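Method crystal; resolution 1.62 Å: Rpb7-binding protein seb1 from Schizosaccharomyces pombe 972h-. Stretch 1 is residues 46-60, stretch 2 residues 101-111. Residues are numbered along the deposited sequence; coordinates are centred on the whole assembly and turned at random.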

# COMPACT_ATOMS: atom_id res chain seq x y z
N SER A 46 9.28 2.86 4.48
CA SER A 46 9.96 2.96 3.17
C SER A 46 8.94 3.10 2.01
O SER A 46 9.17 3.87 1.08
CB SER A 46 10.88 1.76 2.95
OG SER A 46 12.09 1.93 3.69
N VAL A 47 7.78 2.40 2.08
CA VAL A 47 6.74 2.56 1.05
C VAL A 47 6.20 4.02 1.12
O VAL A 47 5.97 4.64 0.08
CB VAL A 47 5.63 1.53 1.28
CG1 VAL A 47 4.43 1.81 0.37
CG2 VAL A 47 6.18 0.12 1.07
N TYR A 48 5.95 4.54 2.33
CA TYR A 48 5.44 5.89 2.50
C TYR A 48 6.44 6.89 1.86
O TYR A 48 6.03 7.72 1.06
CB TYR A 48 5.25 6.19 4.00
CG TYR A 48 4.83 7.63 4.29
CD1 TYR A 48 3.50 8.02 4.18
CD2 TYR A 48 5.78 8.61 4.56
CE1 TYR A 48 3.11 9.35 4.44
CE2 TYR A 48 5.41 9.92 4.84
CZ TYR A 48 4.08 10.29 4.75
OH TYR A 48 3.75 11.60 5.02
N LYS A 49 7.74 6.75 2.17
CA LYS A 49 8.77 7.69 1.63
C LYS A 49 8.83 7.60 0.11
O LYS A 49 8.82 8.64 -0.57
CB LYS A 49 10.14 7.39 2.24
CG LYS A 49 10.19 7.87 3.70
CD LYS A 49 11.49 7.43 4.42
CE LYS A 49 12.79 8.01 3.92
NZ LYS A 49 12.83 9.47 3.99
N TYR A 50 8.80 6.38 -0.43
CA TYR A 50 8.81 6.23 -1.89
C TYR A 50 7.58 6.87 -2.52
O TYR A 50 7.72 7.66 -3.46
CB TYR A 50 8.89 4.73 -2.30
CG TYR A 50 8.69 4.55 -3.80
CD1 TYR A 50 9.68 4.90 -4.71
CD2 TYR A 50 7.49 4.05 -4.30
CE1 TYR A 50 9.49 4.77 -6.09
CE2 TYR A 50 7.27 3.95 -5.69
CZ TYR A 50 8.28 4.29 -6.57
OH TYR A 50 8.12 4.23 -7.93
N ALA A 51 6.36 6.55 -2.00
CA ALA A 51 5.13 7.10 -2.60
C ALA A 51 5.12 8.62 -2.61
O ALA A 51 4.72 9.24 -3.60
CB ALA A 51 3.92 6.59 -1.85
N LYS A 52 5.61 9.22 -1.54
CA LYS A 52 5.58 10.69 -1.44
C LYS A 52 6.59 11.35 -2.37
O LYS A 52 6.28 12.38 -2.94
CB LYS A 52 5.82 11.09 0.02
CG LYS A 52 4.66 10.74 0.98
CD LYS A 52 3.35 11.56 0.73
CE LYS A 52 3.48 12.97 1.25
NZ LYS A 52 2.28 13.83 0.95
N ARG A 53 7.78 10.74 -2.59
CA ARG A 53 8.79 11.37 -3.47
C ARG A 53 8.65 11.00 -4.93
O ARG A 53 9.23 11.67 -5.78
CB ARG A 53 10.24 11.05 -3.01
CG ARG A 53 10.70 9.61 -3.28
CD ARG A 53 12.10 9.33 -2.72
NE ARG A 53 12.60 8.05 -3.24
CZ ARG A 53 12.64 6.92 -2.56
NH1 ARG A 53 12.32 6.89 -1.27
NH2 ARG A 53 13.08 5.80 -3.15
N ALA A 54 7.94 9.92 -5.22
CA ALA A 54 7.85 9.39 -6.57
C ALA A 54 7.28 10.35 -7.60
O ALA A 54 6.47 11.21 -7.24
CB ALA A 54 7.05 8.09 -6.55
N PRO A 55 7.68 10.24 -8.89
CA PRO A 55 7.06 11.09 -9.93
C PRO A 55 5.53 10.95 -9.92
O PRO A 55 5.02 9.92 -9.48
CB PRO A 55 7.60 10.48 -11.23
CG PRO A 55 8.91 9.90 -10.85
CD PRO A 55 8.65 9.30 -9.49
N VAL A 56 4.80 11.96 -10.45
CA VAL A 56 3.32 11.95 -10.46
C VAL A 56 2.73 10.73 -11.18
O VAL A 56 1.67 10.23 -10.78
CB VAL A 56 2.73 13.27 -11.02
CG1 VAL A 56 3.15 14.47 -10.17
CG2 VAL A 56 3.10 13.49 -12.48
N THR A 57 3.44 10.22 -12.19
CA THR A 57 3.03 9.06 -12.99
C THR A 57 3.19 7.75 -12.19
O THR A 57 2.65 6.72 -12.59
CB THR A 57 3.91 8.99 -14.24
OG1 THR A 57 5.28 8.96 -13.81
CG2 THR A 57 3.68 10.20 -15.21
N HIS A 58 3.98 7.79 -11.09
CA HIS A 58 4.35 6.63 -10.29
C HIS A 58 3.51 6.39 -9.02
O HIS A 58 3.71 5.38 -8.35
CB HIS A 58 5.84 6.75 -9.91
CG HIS A 58 6.78 6.49 -11.05
ND1 HIS A 58 6.55 6.99 -12.32
CD2 HIS A 58 7.97 5.83 -11.05
CE1 HIS A 58 7.58 6.59 -13.06
NE2 HIS A 58 8.46 5.88 -12.33
N LYS A 59 2.56 7.30 -8.70
CA LYS A 59 1.78 7.17 -7.44
C LYS A 59 0.88 5.95 -7.48
O LYS A 59 0.74 5.25 -6.46
CB LYS A 59 0.88 8.43 -7.25
CG LYS A 59 1.60 9.78 -7.27
CD LYS A 59 2.80 9.83 -6.33
CE LYS A 59 3.20 11.31 -6.20
NZ LYS A 59 4.12 11.52 -5.05
N LEU A 60 0.33 5.63 -8.67
CA LEU A 60 -0.51 4.43 -8.77
C LEU A 60 0.29 3.17 -8.47
O LEU A 60 -0.19 2.35 -7.67
CB LEU A 60 -1.20 4.32 -10.14
CG LEU A 60 -2.09 3.09 -10.33
CD1 LEU A 60 -3.27 3.09 -9.36
CD2 LEU A 60 -2.60 3.01 -11.78
N GLU A 101 -2.60 2.80 8.49
CA GLU A 101 -2.33 4.15 9.00
C GLU A 101 -1.82 5.12 7.93
O GLU A 101 -2.10 6.32 8.04
CB GLU A 101 -1.35 4.13 10.20
CG GLU A 101 -1.93 3.48 11.45
CD GLU A 101 -2.57 4.42 12.46
OE1 GLU A 101 -3.50 5.17 12.08
OE2 GLU A 101 -2.16 4.37 13.64
N ILE A 102 -1.08 4.63 6.93
CA ILE A 102 -0.57 5.50 5.85
C ILE A 102 -1.49 5.51 4.60
O ILE A 102 -1.22 6.29 3.68
CB ILE A 102 0.90 5.16 5.45
CG1 ILE A 102 1.00 3.78 4.74
CG2 ILE A 102 1.86 5.27 6.66
CD1 ILE A 102 2.33 3.50 3.94
N THR A 103 -2.50 4.62 4.53
CA THR A 103 -3.33 4.51 3.32
C THR A 103 -4.03 5.82 2.95
O THR A 103 -3.96 6.20 1.77
CB THR A 103 -4.29 3.32 3.44
OG1 THR A 103 -3.50 2.15 3.50
CG2 THR A 103 -5.26 3.21 2.25
N ASP A 104 -4.70 6.50 3.90
CA ASP A 104 -5.41 7.75 3.59
C ASP A 104 -4.47 8.77 2.95
O ASP A 104 -4.82 9.35 1.92
CB ASP A 104 -6.10 8.36 4.83
CG ASP A 104 -7.37 7.67 5.29
OD1 ASP A 104 -7.75 6.64 4.67
OD2 ASP A 104 -7.98 8.15 6.26
N SER A 105 -3.26 8.96 3.54
CA SER A 105 -2.24 9.91 3.04
C SER A 105 -1.81 9.58 1.63
O SER A 105 -1.69 10.50 0.81
CB SER A 105 -0.99 9.91 3.94
OG SER A 105 -1.32 10.35 5.24
N LEU A 106 -1.52 8.29 1.35
CA LEU A 106 -1.08 7.91 0.02
C LEU A 106 -2.19 8.05 -1.02
O LEU A 106 -1.91 8.48 -2.14
CB LEU A 106 -0.44 6.51 -0.01
CG LEU A 106 0.79 6.32 0.95
CD1 LEU A 106 1.56 5.07 0.56
CD2 LEU A 106 1.72 7.55 0.95
N VAL A 107 -3.47 7.74 -0.65
CA VAL A 107 -4.59 7.96 -1.61
C VAL A 107 -4.77 9.46 -1.86
O VAL A 107 -4.91 9.88 -3.01
CB VAL A 107 -5.90 7.24 -1.20
CG1 VAL A 107 -7.07 7.59 -2.14
CG2 VAL A 107 -5.69 5.72 -1.15
N ALA A 108 -4.72 10.27 -0.78
CA ALA A 108 -4.87 11.73 -0.91
C ALA A 108 -3.79 12.32 -1.81
O ALA A 108 -4.09 13.14 -2.66
CB ALA A 108 -4.82 12.38 0.46
N ASP A 109 -2.55 11.86 -1.66
CA ASP A 109 -1.40 12.30 -2.46
C ASP A 109 -1.60 11.91 -3.93
O ASP A 109 -1.31 12.70 -4.82
CB ASP A 109 -0.13 11.66 -1.90
CG ASP A 109 1.16 12.10 -2.55
OD1 ASP A 109 1.56 13.27 -2.34
OD2 ASP A 109 1.80 11.26 -3.22
N ALA A 110 -2.13 10.69 -4.18
CA ALA A 110 -2.36 10.26 -5.55
C ALA A 110 -3.48 11.07 -6.16
O ALA A 110 -3.37 11.50 -7.31
CB ALA A 110 -2.70 8.77 -5.59
N ILE A 111 -4.53 11.40 -5.37
CA ILE A 111 -5.64 12.26 -5.85
C ILE A 111 -5.09 13.64 -6.28
O ILE A 111 -5.48 14.19 -7.32
CB ILE A 111 -6.77 12.36 -4.78
CG1 ILE A 111 -7.53 11.03 -4.64
CG2 ILE A 111 -7.72 13.54 -5.03
CD1 ILE A 111 -8.56 10.97 -3.50
O HOH W 1 1.09 12.12 5.34
O HOH W 2 4.01 14.05 -3.55

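The most unusual feature of this contact is a buried lysine that ties the end of one helix to an aspartate on the other. Lys59 NZ lies 3.0 Å from Asp109 OD2, in a hydrogen-bonded salt bridge. The same ammonium group donates to the backbone at Ala51 O, 2.8 Å from Lys59 NZ, and weakly to Ala54 O, 3.2 Å from Lys59 NZ. Ala54 is the first residue to leave helical geometry after helix 46-53, so these carbonyls lie at the C-terminal end of that helix. Water 2 accepts a hydrogen bond from Lys59 NZ at 2.9 Å. Water 2 donates to Lys52 O at 2.9 Å and to Asp109 OD1 at 2.8 Å. The buried charge of Lys59 is therefore paired with a carboxylate and surrounded by oxygen atoms.

Asp109 points toward stretch 1 with chi1 in the t rotamer. Its second salt bridge is longer: Lys52 NZ to Asp109 OD1 is 3.4 Å, and the hydrogen bond is weak. Lys52 leaves its helix sideways, but three successive m torsions, chi1 to chi3, bring its end nearer to stretch 2. It is exposed, whereas Lys59 is buried. Asp109 thus meets two lysines of stretch 1 that are seven positions apart in sequence.

Helices 46-53 and 101-111 run nearly parallel, at 12°, with axes 10.2 Å apart at closest approach. Between them the contact is mostly apolar. Leu106 is the knob, set among Val47, Tyr48, Ala51 and Lys52. Leu106 CD2 lies 3.7 Å from Ala51 CB and 3.7 Å from Tyr48 CD1. Leu106 CD1 lies 4.3 Å from Val47 CG1. The branched end of leucine thus reaches more than one wall of the hole. Ala51 points toward stretch 2, and its small methyl side chain packs directly against Leu106.

Toward the N-terminal end of the contact, Ile102 CD1 packs 4.0 Å from Tyr48 CB. The Tyr48 ring extends along the partly exposed margin, with Ser105 CB at its edge, 4.2 Å from Tyr48 CE1. Water 1 joins the polar ends of this pair, at 2.7 Å from Tyr48 OH and 3.0 Å from Ser105 OG. Tyrosine suits this place because its ring packs against apolar groups while its hydroxyl meets water.

Beyond the end of helix 46-53, Lys59 CB and Ala110 CB meet at 4.0 Å. The small side chain of Ala110 accompanies a close backbone approach: Lys59 CA and Ala110 CA are 5.5 Å apart. In all, the contact buries 464 Å², summed over both sides.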